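Local structure of carbonic anhydrase (4O1K) at residues A120-K125 with N136-Y141; K146-I151 with E159-L164; A178-Y183 with K219-T224; F188-G193 with V208-I213. The protein catalyses the reversible hydration of carbon dioxide to bicarbonate as a zinc-dependent beta-carbonic anhydrase that assembles into a tetramer. All coordinates share one frame; numbering follows the deposited sequence.

Contact 1. Residues A120-K125 with N136-Y141; sequences AAMTPK and NIRDVY
M122 and Y141 meet obliquely: the thioether sulfur SD lies 4.9 Å from the centroid of the Y141 ring, 48° off its normal, a Met-aromatic contact. The M122 chain bends at chi2 and again at chi3, and its methyl CE ends against helix 130-143, 3.8 Å from Y141 CB and equally near the CA of R138. A121 comes in more directly, its CB 3.6 Å from I137 CG2. R138 bends at chi3, and its NH1 donates to A121 O at 2.9 Å with an N-H...O angle of 155°. This carbonyl is the in-plane edge partner of the guanidinium, and the donor sits on one of its lone pairs. An alanine in place of R138 would probably leave A121 O without this donor and uncover one side of the M122 methyl, which packs on R138 CG. The same guanidinium makes a cation-pi contact with Y221 of the second subunit, while M122 also touches L161. What results is a buried contact in which the last turn of helix 116-121 and the loop after it, shortly after zinc ligands H112 and C115, pack on helix 130-143 beside a subunit interface of the beta-carbonic anhydrase fold.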
# COMPACT_ATOMS: atom_id res chain seq x y z
N ALA A 120 -20.02 -2.73 8.14
CA ALA A 120 -19.20 -1.76 8.87
C ALA A 120 -18.81 -0.55 8.00
O ALA A 120 -18.63 0.57 8.50
CB ALA A 120 -17.96 -2.42 9.42
N ALA A 121 -18.64 -0.80 6.70
CA ALA A 121 -18.38 0.26 5.74
C ALA A 121 -19.54 1.20 5.76
O ALA A 121 -19.37 2.42 5.65
CB ALA A 121 -18.22 -0.31 4.35
N MET A 122 -20.74 0.63 5.88
CA MET A 122 -21.93 1.47 5.86
C MET A 122 -22.28 2.18 7.19
O MET A 122 -23.29 2.90 7.27
CB MET A 122 -23.11 0.71 5.25
CG MET A 122 -22.82 0.34 3.79
SD MET A 122 -22.64 1.86 2.84
CE MET A 122 -21.35 1.45 1.68
N THR A 123 -21.44 2.01 8.21
CA THR A 123 -21.66 2.70 9.49
C THR A 123 -20.82 3.98 9.53
O THR A 123 -19.59 3.92 9.39
CB THR A 123 -21.32 1.80 10.68
OG1 THR A 123 -19.90 1.56 10.72
CG2 THR A 123 -22.04 0.46 10.56
N PRO A 124 -21.47 5.14 9.72
CA PRO A 124 -20.72 6.41 9.67
C PRO A 124 -19.94 6.67 10.94
O PRO A 124 -20.34 7.54 11.72
CB PRO A 124 -21.84 7.46 9.54
CG PRO A 124 -23.01 6.83 10.23
CD PRO A 124 -22.91 5.35 9.95
N LYS A 125 -18.85 5.94 11.15
CA LYS A 125 -18.02 6.16 12.32
C LYS A 125 -16.53 6.11 12.03
O LYS A 125 -16.09 5.66 10.96
CB LYS A 125 -18.37 5.16 13.43
CG LYS A 125 -18.66 3.76 12.96
CD LYS A 125 -18.70 2.82 14.15
CE LYS A 125 -18.93 1.38 13.72
NZ LYS A 125 -18.70 0.40 14.83
N ASN A 136 -13.37 1.93 0.20
CA ASN A 136 -13.56 1.32 -1.13
C ASN A 136 -14.97 0.83 -1.35
O ASN A 136 -15.49 0.83 -2.47
CB ASN A 136 -12.61 0.14 -1.28
CG ASN A 136 -11.19 0.59 -1.35
OD1 ASN A 136 -10.41 0.41 -0.41
ND2 ASN A 136 -10.82 1.17 -2.47
N ILE A 137 -15.58 0.39 -0.26
CA ILE A 137 -16.90 -0.16 -0.33
C ILE A 137 -17.89 0.99 -0.47
O ILE A 137 -18.87 0.91 -1.23
CB ILE A 137 -17.22 -0.97 0.91
CG1 ILE A 137 -16.32 -2.21 0.99
CG2 ILE A 137 -18.69 -1.36 0.91
CD1 ILE A 137 -16.20 -2.76 2.36
N ARG A 138 -17.62 2.07 0.25
CA ARG A 138 -18.45 3.24 0.11
C ARG A 138 -18.35 3.76 -1.32
O ARG A 138 -19.34 4.22 -1.87
CB ARG A 138 -18.09 4.29 1.14
CG ARG A 138 -18.41 3.85 2.56
CD ARG A 138 -18.28 5.03 3.57
NE ARG A 138 -16.89 5.32 3.87
CZ ARG A 138 -16.20 4.73 4.85
NH1 ARG A 138 -16.78 3.81 5.61
NH2 ARG A 138 -14.93 5.05 5.08
N ASP A 139 -17.19 3.61 -1.96
CA ASP A 139 -17.03 4.01 -3.35
C ASP A 139 -17.92 3.16 -4.25
O ASP A 139 -18.56 3.67 -5.18
CB ASP A 139 -15.57 3.88 -3.80
CG ASP A 139 -14.69 5.03 -3.29
OD1 ASP A 139 -15.23 6.01 -2.75
OD2 ASP A 139 -13.45 4.94 -3.47
N VAL A 140 -17.98 1.85 -3.97
CA VAL A 140 -18.92 1.00 -4.72
C VAL A 140 -20.35 1.52 -4.61
O VAL A 140 -21.06 1.68 -5.63
CB VAL A 140 -18.83 -0.47 -4.29
CG1 VAL A 140 -19.96 -1.26 -4.93
CG2 VAL A 140 -17.47 -1.06 -4.67
N TYR A 141 -20.79 1.82 -3.38
CA TYR A 141 -22.14 2.39 -3.17
C TYR A 141 -22.37 3.60 -4.06
O TYR A 141 -23.39 3.69 -4.75
CB TYR A 141 -22.37 2.80 -1.71
CG TYR A 141 -23.83 3.08 -1.37
CD1 TYR A 141 -24.58 2.16 -0.63
CD2 TYR A 141 -24.47 4.23 -1.82
CE1 TYR A 141 -25.93 2.40 -0.33
CE2 TYR A 141 -25.82 4.46 -1.54
CZ TYR A 141 -26.54 3.54 -0.79
OH TYR A 141 -27.88 3.78 -0.50

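Contact 2. Residues K146-I151 with E159-L164; sequences KELDAI and ERLVEL
E147 reaches across to R160 with its chain extended, CG standing anti to the backbone N (chi1 167°). Its OE2 receives R160 NE at 2.8 Å in a nearly straight bond of 168°, on the syn side of the carboxylate, while NH2 adds a weak second bond at 3.3 Å. Both bonds go to OE2, so the salt bridge uses one oxygen; OE1 lies near L164 CD1. One residue on, L148 fills the middle. Its CD2 lies 3.9 Å from R160 CG and meets L164 CD1 tip to tip, while the L148 and L161 side chains cross at about a right angle, their CD1 atoms 4.0 Å apart. I151 closes the segment by laying CD1 3.7 Å from R160 CG, so that the aliphatic part of the arginine rests on two apolar side chains. The short helix axes run nearly antiparallel, at 159° and 10.6 Å apart. Across the guanidinium, NH1 binds E163 OE1 at 2.8 Å, and E163 passes the link on to Y113 through its other oxygen. An alanine at R160 would probably leave E147 and E163 without their shared cation and open a gap beside I151. The chemistry thus implies a divided contact, a leucine-lined interior beside a charged, partly exposed edge where one arginine is likely to offset two acids.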
# COMPACT_ATOMS: atom_id res chain seq x y z
N LYS A 146 -27.91 5.60 -7.30
CA LYS A 146 -29.29 5.70 -7.76
C LYS A 146 -30.03 4.39 -7.55
O LYS A 146 -31.15 4.39 -7.03
CB LYS A 146 -29.32 6.04 -9.24
CG LYS A 146 -29.24 7.51 -9.57
CD LYS A 146 -29.42 7.64 -11.08
CE LYS A 146 -29.84 9.04 -11.49
NZ LYS A 146 -30.46 9.00 -12.86
N GLU A 147 -29.42 3.28 -7.97
CA GLU A 147 -30.05 1.97 -7.86
C GLU A 147 -30.21 1.59 -6.39
O GLU A 147 -31.27 1.10 -5.97
CB GLU A 147 -29.24 0.89 -8.59
CG GLU A 147 -29.68 -0.53 -8.25
CD GLU A 147 -28.83 -1.61 -8.94
OE1 GLU A 147 -27.87 -1.26 -9.67
OE2 GLU A 147 -29.12 -2.80 -8.74
N LEU A 148 -29.16 1.82 -5.60
CA LEU A 148 -29.16 1.40 -4.21
C LEU A 148 -30.15 2.19 -3.36
O LEU A 148 -30.93 1.60 -2.60
CB LEU A 148 -27.75 1.45 -3.63
CG LEU A 148 -26.83 0.30 -4.10
CD1 LEU A 148 -25.35 0.51 -3.72
CD2 LEU A 148 -27.35 -1.03 -3.55
N ASP A 149 -30.13 3.52 -3.50
CA ASP A 149 -31.04 4.38 -2.75
C ASP A 149 -32.49 4.07 -3.06
O ASP A 149 -33.35 4.29 -2.22
CB ASP A 149 -30.77 5.85 -3.08
CG ASP A 149 -29.56 6.41 -2.34
OD1 ASP A 149 -29.13 5.79 -1.34
OD2 ASP A 149 -29.07 7.48 -2.77
N ALA A 150 -32.77 3.58 -4.26
CA ALA A 150 -34.15 3.25 -4.66
C ALA A 150 -34.73 2.08 -3.86
O ALA A 150 -35.94 2.00 -3.66
CB ALA A 150 -34.21 2.96 -6.15
N ILE A 151 -33.86 1.16 -3.44
CA ILE A 151 -34.25 0.01 -2.64
C ILE A 151 -34.66 0.43 -1.23
O ILE A 151 -33.81 0.82 -0.42
CB ILE A 151 -33.12 -1.03 -2.58
CG1 ILE A 151 -32.69 -1.44 -3.99
CG2 ILE A 151 -33.55 -2.28 -1.78
CD1 ILE A 151 -31.34 -2.20 -4.06
N GLU A 159 -27.75 -6.45 0.79
CA GLU A 159 -27.47 -7.65 -0.02
C GLU A 159 -27.11 -7.22 -1.45
O GLU A 159 -26.19 -7.79 -2.08
CB GLU A 159 -28.66 -8.62 0.02
CG GLU A 159 -28.95 -9.11 1.44
CD GLU A 159 -30.01 -10.20 1.50
OE1 GLU A 159 -30.80 -10.35 0.54
OE2 GLU A 159 -30.05 -10.91 2.53
N ARG A 160 -27.82 -6.20 -1.93
CA ARG A 160 -27.55 -5.71 -3.27
C ARG A 160 -26.15 -5.13 -3.30
O ARG A 160 -25.43 -5.34 -4.26
CB ARG A 160 -28.59 -4.68 -3.72
CG ARG A 160 -28.50 -4.31 -5.21
CD ARG A 160 -28.56 -5.54 -6.14
NE ARG A 160 -28.32 -5.17 -7.53
CZ ARG A 160 -27.68 -5.93 -8.41
NH1 ARG A 160 -27.23 -7.12 -8.04
NH2 ARG A 160 -27.48 -5.51 -9.65
N LEU A 161 -25.77 -4.38 -2.26
CA LEU A 161 -24.41 -3.83 -2.15
C LEU A 161 -23.35 -4.92 -2.13
O LEU A 161 -22.27 -4.77 -2.73
CB LEU A 161 -24.28 -2.99 -0.88
CG LEU A 161 -22.89 -2.38 -0.63
CD1 LEU A 161 -22.44 -1.54 -1.81
CD2 LEU A 161 -22.89 -1.56 0.65
N VAL A 162 -23.63 -6.02 -1.45
CA VAL A 162 -22.70 -7.14 -1.41
C VAL A 162 -22.47 -7.62 -2.84
O VAL A 162 -21.29 -7.85 -3.28
CB VAL A 162 -23.27 -8.29 -0.55
CG1 VAL A 162 -22.60 -9.61 -0.87
CG2 VAL A 162 -23.12 -7.97 0.95
N GLU A 163 -23.58 -7.73 -3.57
CA GLU A 163 -23.54 -8.22 -4.96
C GLU A 163 -22.76 -7.26 -5.89
O GLU A 163 -21.88 -7.66 -6.68
CB GLU A 163 -24.97 -8.43 -5.49
CG GLU A 163 -25.72 -9.53 -4.73
CD GLU A 163 -27.20 -9.62 -5.07
OE1 GLU A 163 -27.70 -8.77 -5.84
OE2 GLU A 163 -27.86 -10.54 -4.55
N LEU A 164 -23.14 -5.99 -5.85
CA LEU A 164 -22.43 -4.98 -6.64
C LEU A 164 -20.96 -4.89 -6.30
O LEU A 164 -20.14 -4.56 -7.16
CB LEU A 164 -23.10 -3.62 -6.47
CG LEU A 164 -24.48 -3.64 -7.15
CD1 LEU A 164 -25.27 -2.43 -6.72
CD2 LEU A 164 -24.29 -3.62 -8.65

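Contact 3. Residues A178-Y183 with K219-T224; sequences ALQQSY and KIYNLT
Q180 bonds to the C-terminal tail through both ends of its amide. OE1 accepts the backbone N-H of L223 at 2.8 Å and 166°, with the donor tilted 26° from the plane of the amide carbonyl. NE2 donates to Y221 O at 3.2 Å, approaching almost in line with the C=O bond, the acceptor lying close to the amide plane. In the conformer described, one of two modelled, these two bonds to backbone atoms would hold the rotation of the amide and tie the irregular 219-224 segment to helix 177-186. A chi1 of -174° sets Q180 CG anti to the backbone N, and the chain is extended beyond CG, so the amide reaches the tail. Packing backs up the bonds: L223 CB lies 3.5 Å from Q180 OE1, and Q180 NE2 lies 4.1 Å from Y221 CD2, the two side chains crossing obliquely. Within the tail, L223 CD1 sits 3.2 Å above the centre of the Y221 ring. Further out, Q181 CG approaches T224 O at 4.1 Å, although T224 is poorly ordered, and the Q181 amide bonds to D126 of the second subunit. Y221 OH likewise bonds to K125 O of that subunit. The tail follows helix 210-218 and touches helix 177-186 through Q180 and Q181; that helix is packed on helix 89-100 and, through L179 and Y183, on strand 190-197.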
# COMPACT_ATOMS: atom_id res chain seq x y z
N ALA A 178 -1.95 -8.40 -16.34
CA ALA A 178 -1.72 -9.85 -16.34
C ALA A 178 -2.92 -10.55 -16.94
O ALA A 178 -2.80 -11.36 -17.89
CB ALA A 178 -1.48 -10.33 -14.92
N LEU A 179 -4.09 -10.24 -16.37
CA LEU A 179 -5.35 -10.84 -16.82
C LEU A 179 -5.58 -10.62 -18.31
O LEU A 179 -5.87 -11.56 -19.06
CB LEU A 179 -6.55 -10.28 -16.05
CG LEU A 179 -7.74 -11.03 -16.68
CD1 LEU A 179 -8.36 -12.00 -15.73
CD2 LEU A 179 -8.77 -10.15 -17.38
N GLN A 180 -5.45 -9.37 -18.76
CA GLN A 180 -5.74 -9.06 -20.16
C GLN A 180 -4.78 -9.74 -21.12
O GLN A 180 -5.21 -10.31 -22.14
CB GLN A 180 -5.74 -7.54 -20.41
CG GLN A 180 -6.19 -7.21 -21.83
CD GLN A 180 -6.19 -5.73 -22.14
OE1 GLN A 180 -5.97 -5.33 -23.28
NE2 GLN A 180 -6.44 -4.92 -21.12
N GLN A 181 -3.49 -9.70 -20.81
CA GLN A 181 -2.48 -10.35 -21.64
C GLN A 181 -2.75 -11.85 -21.74
O GLN A 181 -2.84 -12.40 -22.85
CB GLN A 181 -1.08 -10.09 -21.09
CG GLN A 181 -0.59 -8.64 -21.28
CD GLN A 181 0.54 -8.28 -20.34
OE1 GLN A 181 0.70 -8.88 -19.27
NE2 GLN A 181 1.33 -7.29 -20.72
N SER A 182 -2.90 -12.51 -20.59
CA SER A 182 -3.18 -13.94 -20.59
C SER A 182 -4.45 -14.27 -21.36
O SER A 182 -4.47 -15.22 -22.16
CB SER A 182 -3.27 -14.49 -19.15
OG SER A 182 -3.28 -15.91 -19.16
N TYR A 183 -5.50 -13.48 -21.16
CA TYR A 183 -6.76 -13.76 -21.84
C TYR A 183 -6.65 -13.62 -23.35
O TYR A 183 -7.16 -14.47 -24.11
CB TYR A 183 -7.91 -12.91 -21.30
CG TYR A 183 -9.23 -13.39 -21.84
CD1 TYR A 183 -9.90 -12.70 -22.85
CD2 TYR A 183 -9.80 -14.57 -21.37
CE1 TYR A 183 -11.10 -13.16 -23.36
CE2 TYR A 183 -10.99 -15.04 -21.87
CZ TYR A 183 -11.64 -14.33 -22.85
OH TYR A 183 -12.84 -14.81 -23.34
N LYS A 219 -11.60 0.38 -23.94
CA LYS A 219 -11.80 1.63 -24.67
C LYS A 219 -10.61 2.60 -24.57
O LYS A 219 -10.31 3.32 -25.52
CB LYS A 219 -13.11 2.28 -24.24
CG LYS A 219 -14.31 1.36 -24.51
CD LYS A 219 -15.65 2.03 -24.30
CE LYS A 219 -16.72 1.33 -25.11
NZ LYS A 219 -16.46 1.44 -26.58
N ILE A 220 -9.93 2.57 -23.43
CA ILE A 220 -8.73 3.38 -23.24
C ILE A 220 -7.49 2.55 -22.82
O ILE A 220 -6.38 3.08 -22.76
CB ILE A 220 -8.96 4.49 -22.20
CG1 ILE A 220 -9.57 3.90 -20.92
CG2 ILE A 220 -9.88 5.54 -22.77
CD1 ILE A 220 -9.31 4.74 -19.67
N TYR A 221 -7.69 1.27 -22.55
CA TYR A 221 -6.57 0.41 -22.20
C TYR A 221 -6.55 -0.92 -22.98
O TYR A 221 -6.64 -2.00 -22.38
CB TYR A 221 -6.55 0.16 -20.68
CG TYR A 221 -5.20 -0.24 -20.14
CD1 TYR A 221 -4.09 0.57 -20.33
CD2 TYR A 221 -5.03 -1.44 -19.46
CE1 TYR A 221 -2.83 0.21 -19.84
CE2 TYR A 221 -3.78 -1.82 -18.95
CZ TYR A 221 -2.69 -0.99 -19.15
OH TYR A 221 -1.45 -1.36 -18.66
N ASN A 222 -6.42 -0.83 -24.30
CA ASN A 222 -6.33 -2.02 -25.16
C ASN A 222 -4.88 -2.42 -25.42
O ASN A 222 -4.16 -1.74 -26.16
CB ASN A 222 -7.07 -1.79 -26.49
CG ASN A 222 -7.43 -3.09 -27.22
OD1 ASN A 222 -8.60 -3.49 -27.27
ND2 ASN A 222 -6.44 -3.73 -27.82
N LEU A 223 -4.45 -3.52 -24.81
CA LEU A 223 -3.07 -3.97 -24.91
C LEU A 223 -2.95 -5.13 -25.89
O LEU A 223 -3.95 -5.67 -26.37
CB LEU A 223 -2.56 -4.41 -23.53
CG LEU A 223 -2.10 -3.35 -22.53
CD1 LEU A 223 -3.20 -2.37 -22.25
CD2 LEU A 223 -1.66 -4.01 -21.25
N THR A 224 -1.70 -5.50 -26.19
CA THR A 224 -1.41 -6.75 -26.89
C THR A 224 -0.56 -7.63 -25.98
O THR A 224 0.06 -7.14 -25.03
CB THR A 224 -0.66 -6.52 -28.23
OG1 THR A 224 0.75 -6.43 -27.99
CG2 THR A 224 -1.15 -5.24 -28.92

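Contact 4. Residues F188-G193 with V208-I213; sequences FPVIHG and VDFETI
The contact joins strand 190-197 of the central mixed sheet to the start of helix 210-218, and F210 carries most of it. Its ring lies across the strand backbone, with I191 N 4.2 Å above the plane and over the ring centre. F210 points its CB at the strand and sets CG anti to the backbone N (chi1 165°). Around the ring, I191 CB lies 3.9 Å from CD1, V190 CG1 lies 4.1 Å from CE2, and both side chains cross F210 at about a right angle. P189 O stands obliquely to the ring, 3.9 Å from CZ. The contact buries both P189 O and I191 N, one beside CZ and the other over the ring face, and the model gives neither a hydrogen-bond partner.

Strand 190-197 is followed by the antiparallel strand 202-205, outermost within this chain, and the chain then passes through V208 into helix 210-218, which packs back on the first strand, with D209 at the N-cap position. Y183 meets the F210 ring edge-to-face, and V174 and L179 pack on it too.

Toward G193 the two segments are joined by water. One water donates to I191 O at 2.7 Å and also to V208 O. A second accepts from G193 N and, at 2.9 Å, from V208 N. Beside this pair, V208 CG2 lies 3.7 Å from G193 CA, so close that a CB on the glycine would run into that methyl.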
# COMPACT_ATOMS: atom_id res chain seq x y z
N PHE A 188 -7.66 -17.77 -21.22
CA PHE A 188 -7.84 -17.95 -19.77
C PHE A 188 -6.92 -16.97 -19.04
O PHE A 188 -5.99 -16.44 -19.65
CB PHE A 188 -7.63 -19.42 -19.34
CG PHE A 188 -6.21 -19.93 -19.45
CD1 PHE A 188 -5.87 -20.86 -20.41
CD2 PHE A 188 -5.23 -19.54 -18.53
CE1 PHE A 188 -4.58 -21.36 -20.50
CE2 PHE A 188 -3.94 -20.02 -18.62
CZ PHE A 188 -3.61 -20.93 -19.60
N PRO A 189 -7.18 -16.69 -17.74
CA PRO A 189 -8.28 -17.16 -16.90
C PRO A 189 -9.59 -16.48 -17.22
O PRO A 189 -9.63 -15.38 -17.78
CB PRO A 189 -7.83 -16.74 -15.48
CG PRO A 189 -6.98 -15.53 -15.70
CD PRO A 189 -6.23 -15.85 -16.98
N VAL A 190 -10.69 -17.14 -16.86
CA VAL A 190 -11.96 -16.45 -16.91
C VAL A 190 -12.33 -16.08 -15.48
O VAL A 190 -11.89 -16.71 -14.50
CB VAL A 190 -13.07 -17.28 -17.58
CG1 VAL A 190 -12.73 -17.51 -19.07
CG2 VAL A 190 -13.26 -18.61 -16.87
N ILE A 191 -13.13 -15.05 -15.37
CA ILE A 191 -13.43 -14.44 -14.10
C ILE A 191 -14.87 -14.70 -13.69
O ILE A 191 -15.79 -14.58 -14.52
CB ILE A 191 -13.20 -12.96 -14.22
CG1 ILE A 191 -11.71 -12.70 -14.01
CG2 ILE A 191 -14.01 -12.18 -13.23
CD1 ILE A 191 -11.37 -11.32 -14.21
N HIS A 192 -15.07 -15.04 -12.41
CA HIS A 192 -16.41 -15.32 -11.90
C HIS A 192 -16.69 -14.47 -10.69
O HIS A 192 -15.77 -14.19 -9.90
CB HIS A 192 -16.52 -16.77 -11.46
CG HIS A 192 -16.02 -17.76 -12.45
ND1 HIS A 192 -16.84 -18.34 -13.40
CD2 HIS A 192 -14.80 -18.32 -12.62
CE1 HIS A 192 -16.13 -19.19 -14.13
NE2 HIS A 192 -14.89 -19.20 -13.67
N GLY A 193 -17.95 -14.06 -10.54
CA GLY A 193 -18.38 -13.32 -9.36
C GLY A 193 -19.47 -14.14 -8.71
O GLY A 193 -20.51 -14.33 -9.29
N VAL A 208 -21.47 -12.71 -13.92
CA VAL A 208 -20.69 -11.55 -14.32
C VAL A 208 -20.35 -11.63 -15.81
O VAL A 208 -19.73 -12.60 -16.25
CB VAL A 208 -19.39 -11.47 -13.50
CG1 VAL A 208 -18.47 -10.43 -14.06
CG2 VAL A 208 -19.71 -11.17 -12.03
N ASP A 209 -20.78 -10.64 -16.58
CA ASP A 209 -20.58 -10.69 -18.03
C ASP A 209 -19.14 -10.31 -18.35
O ASP A 209 -18.83 -9.14 -18.59
CB ASP A 209 -21.57 -9.75 -18.73
CG ASP A 209 -21.58 -9.94 -20.24
OD1 ASP A 209 -22.59 -9.55 -20.88
OD2 ASP A 209 -20.59 -10.48 -20.79
N PHE A 210 -18.27 -11.32 -18.35
CA PHE A 210 -16.82 -11.11 -18.36
C PHE A 210 -16.31 -10.42 -19.63
O PHE A 210 -15.52 -9.49 -19.57
CB PHE A 210 -16.12 -12.45 -18.10
CG PHE A 210 -14.66 -12.46 -18.43
CD1 PHE A 210 -13.78 -11.60 -17.80
CD2 PHE A 210 -14.17 -13.37 -19.35
CE1 PHE A 210 -12.43 -11.63 -18.11
CE2 PHE A 210 -12.83 -13.41 -19.66
CZ PHE A 210 -11.95 -12.54 -19.04
N GLU A 211 -16.81 -10.88 -20.77
CA GLU A 211 -16.39 -10.33 -22.06
C GLU A 211 -16.71 -8.84 -22.23
O GLU A 211 -15.88 -8.07 -22.72
CB GLU A 211 -17.02 -11.15 -23.19
CG GLU A 211 -16.72 -12.65 -23.10
CD GLU A 211 -15.44 -13.03 -23.82
OE1 GLU A 211 -14.79 -12.13 -24.41
OE2 GLU A 211 -15.08 -14.23 -23.81
N THR A 212 -17.91 -8.43 -21.82
CA THR A 212 -18.32 -7.03 -21.96
C THR A 212 -17.58 -6.09 -20.99
O THR A 212 -17.30 -4.93 -21.33
CB THR A 212 -19.86 -6.86 -21.80
OG1 THR A 212 -20.25 -7.11 -20.44
CG2 THR A 212 -20.59 -7.81 -22.70
N ILE A 213 -17.26 -6.58 -19.80
CA ILE A 213 -16.48 -5.78 -18.86
C ILE A 213 -15.15 -5.46 -19.50
O ILE A 213 -14.70 -4.31 -19.50
CB ILE A 213 -16.24 -6.51 -17.54
CG1 ILE A 213 -17.51 -6.55 -16.71
CG2 ILE A 213 -15.15 -5.82 -16.75
CD1 ILE A 213 -17.38 -7.40 -15.45
O HOH W 1 -18.41 -15.14 -15.09
O HOH W 2 -19.81 -14.77 -12.84

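In the fold
The four contacts form two touching pairs. Contacts 1 and 2 have centres 12 Å apart and share a cluster of helices 130-143, 145-150 and 154-174, where Y141 OH probably bonds to D149 OD1. Contacts 3 and 4, 13 Å apart between centres, pack around helix 177-186 and strand 190-197. Contacts 1, 2 and 3 follow in series along the chain, whereas contact 4 falls between the two segments of contact 3. The pairs do not touch: contacts 2 and 4 come within about 7 Å at their nearest atoms, contacts 1 and 3 within about 17 Å. Contacts 1 and 3 touch the second subunit, tying one copy's tail to R138 and the K125 loop of another.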